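Local coordinates for protein GntR family transcriptional regulator (Streptococcus agalactiae, PDB 7B5U) that senses c-di-AMP through this RCK_C effector-binding domain, a dimer, and probably acts as a DNA-binding transcriptional regulator, at residues A[8-13]-A[73-78]; A[36-41]-A[56-61]. All coordinates share one frame; numbering follows the deposited sequence. Where two conformers were deposited one is given.

Contact 1: A[8-13]-A[73-78]; sequences IIVSED and TYFNLR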
loop_
_atom_site.group_PDB
_atom_site.type_symbol
_atom_site.label_atom_id
_atom_site.label_comp_id
_atom_site.label_asym_id
_atom_site.label_seq_id
_atom_site.Cartn_x
_atom_site.Cartn_y
_atom_site.Cartn_z
ATOM N N ILE A 8 -3.950 -9.682 -9.075
ATOM C CA ILE A 8 -5.245 -10.251 -9.429
ATOM C C ILE A 8 -5.852 -9.455 -10.573
ATOM O O ILE A 8 -5.721 -8.228 -10.636
ATOM C CB ILE A 8 -6.229 -10.341 -8.241
ATOM C CG1 ILE A 8 -6.528 -8.959 -7.655
ATOM C CG2 ILE A 8 -5.725 -11.316 -7.188
ATOM C CD1 ILE A 8 -7.665 -8.981 -6.644
ATOM N N ILE A 9 -6.508 -10.163 -11.485
ATOM C CA ILE A 9 -7.253 -9.550 -12.579
ATOM C C ILE A 9 -8.726 -9.576 -12.186
ATOM O O ILE A 9 -9.309 -10.654 -12.020
ATOM C CB ILE A 9 -7.033 -10.305 -13.902
ATOM C CG1 ILE A 9 -5.545 -10.365 -14.271
ATOM C CG2 ILE A 9 -7.869 -9.652 -15.008
ATOM C CD1 ILE A 9 -5.243 -11.322 -15.417
ATOM N N VAL A 10 -9.329 -8.400 -12.016
ATOM C CA VAL A 10 -10.714 -8.324 -11.557
ATOM C C VAL A 10 -11.666 -8.442 -12.743
ATOM O O VAL A 10 -12.323 -7.477 -13.161
ATOM C CB VAL A 10 -10.962 -7.110 -10.632
ATOM C CG1 VAL A 10 -10.216 -7.305 -9.321
ATOM C CG2 VAL A 10 -10.538 -5.783 -11.285
ATOM N N SER A 11 -11.744 -9.650 -13.285
ATOM C CA SER A 11 -12.480 -9.913 -14.511
ATOM C C SER A 11 -13.930 -10.317 -14.277
ATOM O O SER A 11 -14.706 -10.354 -15.240
ATOM C CB SER A 11 -11.764 -10.996 -15.320
ATOM O OG SER A 11 -11.593 -12.164 -14.540
ATOM N N GLU A 12 -14.321 -10.615 -13.046
ATOM C CA GLU A 12 -15.683 -11.041 -12.759
ATOM C C GLU A 12 -16.525 -9.842 -12.331
ATOM O O GLU A 12 -16.010 -8.820 -11.876
ATOM C CB GLU A 12 -15.680 -12.104 -11.660
ATOM C CG GLU A 12 -14.940 -13.383 -12.059
ATOM C CD GLU A 12 -15.755 -14.308 -12.958
ATOM O OE1 GLU A 12 -16.979 -14.106 -13.102
ATOM O OE2 GLU A 12 -15.163 -15.255 -13.519
ATOM N N ASP A 13 -17.840 -9.978 -12.485
ATOM C CA ASP A 13 -18.746 -8.946 -11.992
ATOM C C ASP A 13 -18.644 -8.848 -10.474
ATOM O O ASP A 13 -18.460 -9.855 -9.773
ATOM C CB ASP A 13 -20.187 -9.277 -12.381
ATOM C CG ASP A 13 -20.411 -9.276 -13.875
ATOM O OD1 ASP A 13 -19.693 -8.537 -14.584
ATOM O OD2 ASP A 13 -21.332 -9.991 -14.327
ATOM N N THR A 73 -11.737 -13.392 -2.722
ATOM C CA THR A 73 -13.145 -13.516 -2.357
ATOM C C THR A 73 -13.877 -12.194 -2.530
ATOM O O THR A 73 -14.997 -12.150 -3.054
ATOM C CB THR A 73 -13.247 -13.997 -0.911
ATOM O OG1 THR A 73 -12.580 -15.258 -0.792
ATOM C CG2 THR A 73 -14.692 -14.164 -0.486
ATOM N N TYR A 74 -13.244 -11.113 -2.090
ATOM C CA TYR A 74 -13.845 -9.790 -2.129
ATOM C C TYR A 74 -14.216 -9.382 -3.548
ATOM O O TYR A 74 -15.254 -8.741 -3.760
ATOM C CB TYR A 74 -12.854 -8.806 -1.507
ATOM C CG TYR A 74 -13.336 -7.397 -1.297
ATOM C CD1 TYR A 74 -14.177 -7.081 -0.243
ATOM C CD2 TYR A 74 -12.905 -6.374 -2.127
ATOM C CE1 TYR A 74 -14.595 -5.779 -0.030
ATOM C CE2 TYR A 74 -13.309 -5.071 -1.920
ATOM C CZ TYR A 74 -14.151 -4.783 -0.874
ATOM O OH TYR A 74 -14.557 -3.482 -0.668
ATOM N N PHE A 75 -13.394 -9.742 -4.537
ATOM C CA PHE A 75 -13.655 -9.381 -5.924
ATOM C C PHE A 75 -14.336 -10.495 -6.725
ATOM O O PHE A 75 -14.311 -10.463 -7.963
ATOM C CB PHE A 75 -12.377 -8.889 -6.600
ATOM C CG PHE A 75 -11.975 -7.501 -6.183
ATOM C CD1 PHE A 75 -10.906 -7.292 -5.339
ATOM C CD2 PHE A 75 -12.692 -6.403 -6.623
ATOM C CE1 PHE A 75 -10.551 -6.003 -4.957
ATOM C CE2 PHE A 75 -12.340 -5.120 -6.253
ATOM C CZ PHE A 75 -11.269 -4.918 -5.417
ATOM N N ASN A 76 -14.942 -11.474 -6.047
ATOM C CA ASN A 76 -15.796 -12.464 -6.712
ATOM C C ASN A 76 -14.994 -13.362 -7.656
ATOM O O ASN A 76 -15.465 -13.735 -8.730
ATOM C CB ASN A 76 -16.992 -11.816 -7.432
ATOM C CG ASN A 76 -18.017 -12.837 -7.879
ATOM O OD1 ASN A 76 -18.225 -13.860 -7.212
ATOM N ND2 ASN A 76 -18.649 -12.585 -9.024
ATOM N N LEU A 77 -13.787 -13.742 -7.231
ATOM C CA LEU A 77 -12.884 -14.549 -8.042
ATOM C C LEU A 77 -12.756 -15.988 -7.541
ATOM O O LEU A 77 -11.797 -16.678 -7.899
ATOM C CB LEU A 77 -11.507 -13.886 -8.128
ATOM C CG LEU A 77 -11.455 -12.503 -8.791
ATOM C CD1 LEU A 77 -10.061 -11.895 -8.714
ATOM C CD2 LEU A 77 -11.903 -12.619 -10.231
ATOM N N ARG A 78 -13.710 -16.473 -6.747
ATOM C CA ARG A 78 -13.557 -17.795 -6.140
ATOM C C ARG A 78 -13.845 -18.963 -7.081
ATOM O O ARG A 78 -13.567 -20.108 -6.704
ATOM C CB ARG A 78 -14.425 -17.915 -4.886
ATOM C CG ARG A 78 -13.974 -17.040 -3.731
ATOM C CD ARG A 78 -12.995 -17.745 -2.824
ATOM N NE ARG A 78 -13.635 -18.791 -2.031
ATOM C CZ ARG A 78 -12.964 -19.674 -1.298
ATOM N NH1 ARG A 78 -11.640 -19.632 -1.265
ATOM N NH2 ARG A 78 -13.611 -20.601 -0.605
HETATM O O HOH W 1 -13.598 -9.304 -10.478
#
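F75 and L77, just past helix 65-74, pack against residues 8-12. Methyl CG1 of V10 sits over one face of the F75 ring, 4.0 Å from the ring centroid and displaced toward the rim. This is a CH-pi contact, and V10 CG1 comes within 3.6 Å of F75 CG. The opposite face of the ring carries CD2 of the neighbouring Y74, so the ring is held between the two. I8 adds the tip of its side chain obliquely, with CD1 3.9 Å from F75 CD1. L77 reaches the same segment with its two methyls. Its CD1 lies 3.6 Å from the carbonyl oxygen I9 O, and its CD2 packs against E12 CG, also at 3.6 Å. E12 bends at chi2 (-79°), while its CB and CG lie against N76 O, each at 3.4 Å.

The contact joins the first strand and the last helix of the RCK_C (TrkA-C) domain. The helix ends in a Schellman motif: L77 N hydrogen-bonds to K72 O and N76 N to T73 O. N76, with positive phi, is the C-prime residue. This turn brings F75 and L77 to I8, V10 and E12. V10 centres an inverse gamma turn.

The one direct hydrogen bond runs from side chain to backbone: N76 ND2 donates to D13 O at 2.8 Å, in the carbonyl plane. The oxygen lies close to the amide plane of N76, and N76 CG is anti to its backbone N (chi1 -169°). A water also donates to both E12 O and F75 O, bridging the two backbones.

Further out, I59 of strand 58-62 packs on both V10 and F75. Y74 stacks on H16, and D13 OD1 is hydrogen-bonded to Q55 NE2.

Contact 2: A[36-41]-A[56-61]; sequences AIEHEG and GDHIFF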
loop_
_atom_site.group_PDB
_atom_site.type_symbol
_atom_site.label_atom_id
_atom_site.label_comp_id
_atom_site.label_asym_id
_atom_site.label_seq_id
_atom_site.Cartn_x
_atom_site.Cartn_y
_atom_site.Cartn_z
ATOM N N ALA A 36 -0.214 -0.808 -6.976
ATOM C CA ALA A 36 -0.414 -0.306 -8.327
ATOM C C ALA A 36 -1.705 -0.869 -8.901
ATOM O O ALA A 36 -2.148 -1.952 -8.518
ATOM C CB ALA A 36 0.746 -0.685 -9.253
ATOM N N ILE A 37 -2.291 -0.116 -9.835
ATOM C CA ILE A 37 -3.397 -0.578 -10.662
ATOM C C ILE A 37 -2.942 -0.521 -12.109
ATOM O O ILE A 37 -2.379 0.489 -12.549
ATOM C CB ILE A 37 -4.657 0.291 -10.490
ATOM C CG1 ILE A 37 -5.138 0.283 -9.046
ATOM C CG2 ILE A 37 -5.761 -0.186 -11.435
ATOM C CD1 ILE A 37 -6.096 1.403 -8.748
ATOM N N GLU A 38 -3.206 -1.586 -12.853
ATOM C CA GLU A 38 -3.013 -1.566 -14.293
ATOM C C GLU A 38 -4.387 -1.460 -14.935
ATOM O O GLU A 38 -5.265 -2.297 -14.673
ATOM C CB GLU A 38 -2.296 -2.817 -14.788
ATOM C CG GLU A 38 -1.946 -2.727 -16.258
ATOM C CD GLU A 38 -1.391 -4.021 -16.805
ATOM O OE1 GLU A 38 -1.162 -4.963 -16.010
ATOM O OE2 GLU A 38 -1.176 -4.096 -18.033
ATOM N N HIS A 39 -4.574 -0.432 -15.759
ATOM C CA HIS A 39 -5.855 -0.139 -16.386
ATOM C C HIS A 39 -5.583 0.201 -17.840
ATOM O O HIS A 39 -4.803 1.116 -18.121
ATOM C CB HIS A 39 -6.486 1.056 -15.674
ATOM C CG HIS A 39 -7.762 1.519 -16.296
ATOM N ND1 HIS A 39 -8.902 0.743 -16.324
ATOM C CD2 HIS A 39 -8.078 2.676 -16.924
ATOM C CE1 HIS A 39 -9.868 1.407 -16.932
ATOM N NE2 HIS A 39 -9.393 2.581 -17.305
ATOM N N GLU A 40 -6.196 -0.539 -18.760
ATOM C CA GLU A 40 -5.970 -0.320 -20.186
ATOM C C GLU A 40 -4.479 -0.360 -20.524
ATOM O O GLU A 40 -3.991 0.387 -21.376
ATOM C CB GLU A 40 -6.624 0.983 -20.665
ATOM C CG GLU A 40 -8.124 1.063 -20.405
ATOM C CD GLU A 40 -8.679 2.479 -20.524
ATOM O OE1 GLU A 40 -7.881 3.438 -20.595
ATOM O OE2 GLU A 40 -9.919 2.630 -20.537
ATOM N N GLY A 41 -3.745 -1.230 -19.827
ATOM C CA GLY A 41 -2.328 -1.416 -20.066
ATOM C C GLY A 41 -1.423 -0.371 -19.452
ATOM O O GLY A 41 -0.201 -0.456 -19.632
ATOM N N GLY A 56 -11.616 -5.816 -15.358
ATOM C CA GLY A 56 -10.485 -6.153 -16.191
ATOM C C GLY A 56 -9.166 -5.579 -15.726
ATOM O O GLY A 56 -8.112 -5.987 -16.238
ATOM N N ASP A 57 -9.180 -4.656 -14.772
ATOM C CA ASP A 57 -7.930 -4.104 -14.277
ATOM C C ASP A 57 -7.120 -5.176 -13.547
ATOM O O ASP A 57 -7.656 -6.166 -13.041
ATOM C CB ASP A 57 -8.207 -2.967 -13.294
ATOM C CG ASP A 57 -8.717 -1.708 -13.965
ATOM O OD1 ASP A 57 -8.779 -1.654 -15.209
ATOM O OD2 ASP A 57 -9.042 -0.747 -13.231
ATOM N N HIS A 58 -5.806 -4.960 -13.483
ATOM C CA HIS A 58 -4.936 -5.779 -12.648
ATOM C C HIS A 58 -4.616 -4.991 -11.387
ATOM O O HIS A 58 -4.177 -3.835 -11.464
ATOM C CB HIS A 58 -3.629 -6.128 -13.361
ATOM C CG HIS A 58 -3.798 -6.884 -14.641
ATOM N ND1 HIS A 58 -2.933 -7.891 -15.011
ATOM C CD2 HIS A 58 -4.707 -6.783 -15.641
ATOM C CE1 HIS A 58 -3.302 -8.379 -16.182
ATOM N NE2 HIS A 58 -4.379 -7.726 -16.585
ATOM N N ILE A 59 -4.845 -5.605 -10.228
ATOM C CA ILE A 59 -4.534 -5.003 -8.936
ATOM C C ILE A 59 -3.293 -5.698 -8.392
ATOM O O ILE A 59 -3.273 -6.927 -8.250
ATOM C CB ILE A 59 -5.690 -5.150 -7.933
ATOM C CG1 ILE A 59 -7.027 -4.668 -8.499
ATOM C CG2 ILE A 59 -5.342 -4.463 -6.603
ATOM C CD1 ILE A 59 -8.160 -4.854 -7.516
ATOM N N PHE A 60 -2.271 -4.909 -8.075
ATOM C CA PHE A 60 -1.038 -5.393 -7.463
ATOM C C PHE A 60 -1.051 -4.966 -6.000
ATOM O O PHE A 60 -1.258 -3.788 -5.710
ATOM C CB PHE A 60 0.176 -4.786 -8.179
ATOM C CG PHE A 60 0.307 -5.230 -9.613
ATOM C CD1 PHE A 60 -0.410 -4.600 -10.618
ATOM C CD2 PHE A 60 1.144 -6.281 -9.955
ATOM C CE1 PHE A 60 -0.307 -5.025 -11.938
ATOM C CE2 PHE A 60 1.251 -6.701 -11.279
ATOM C CZ PHE A 60 0.528 -6.068 -12.267
ATOM N N PHE A 61 -0.834 -5.903 -5.080
ATOM C CA PHE A 61 -0.967 -5.590 -3.662
ATOM C C PHE A 61 -0.021 -6.453 -2.838
ATOM O O PHE A 61 0.336 -7.566 -3.239
ATOM C CB PHE A 61 -2.410 -5.772 -3.167
ATOM C CG PHE A 61 -2.931 -7.177 -3.304
ATOM C CD1 PHE A 61 -2.837 -8.069 -2.255
ATOM C CD2 PHE A 61 -3.546 -7.595 -4.481
ATOM C CE1 PHE A 61 -3.323 -9.371 -2.378
ATOM C CE2 PHE A 61 -4.028 -8.888 -4.604
ATOM C CZ PHE A 61 -3.930 -9.769 -3.555
HETATM O O HOH W 2 -7.879 -2.748 -17.598
#
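Backbone hydrogen bonds tie strand 36-39 to strand 58-61, which run antiparallel with short-segment axes at 167°. E38 and H58 form a hydrogen-bonded pair: E38 N to H58 O is 2.8 Å and nearly straight, and H58 N to E38 O is 3.0 Å. A36 and F60 form the next such pair, with F60 N to A36 O at 3.0 Å; the return bond from A36 N is weak. I37 and I59 form the non-hydrogen-bonded pair between them. These are the two central strands of the four-stranded RCK_C sheet.

On the face with A36, E38, H58 and F60, side chains pack across the strand pair; E38 and H58 lie side by side. E38 is extended, and its OE1 rests 3.5 Å from H58 CG, over a face of the imidazole. The ring's ND1 is bonded to E7. E38 CB meets the edge of the F60 ring. L3 of the second subunit packs on A36 and F60.

H39 ND1 donates to D57 OD1 at 2.6 Å, in the ring plane and onto the syn lone pair; ring and carboxylate planes are 81° apart. A water donates to OD1 too, while D57 OD2 accepts from E54 N. A carboxylate gripped this way is probably ionised; it would favour a proton on ND1 of H39 and could stabilise the imidazolium form.

Both contacts reach the same sheet, through the neighbouring strands 6-9 and 58-62; their centres are about 13 Å apart. Segments 8-13 and 56-61 join them: I8 O to I59 N and V10 O to G56 N, each 2.8 Å, are probable backbone hydrogen bonds. I59 CD1 also packs 3.7 Å from V10 CG1, so the core is continuous from contact 2 to contact 1. Strand 58-62 is followed by helix 65-74, and the turn that ends this helix makes contact 1. Both contacts reach toward the c-di-AMP pocket through I34: the side chain of I59 is about 4 Å and that of F75 about 6 Å from its side chain. The ligand itself is about 8 Å from the I59 side chain and about 9 Å from that of F75.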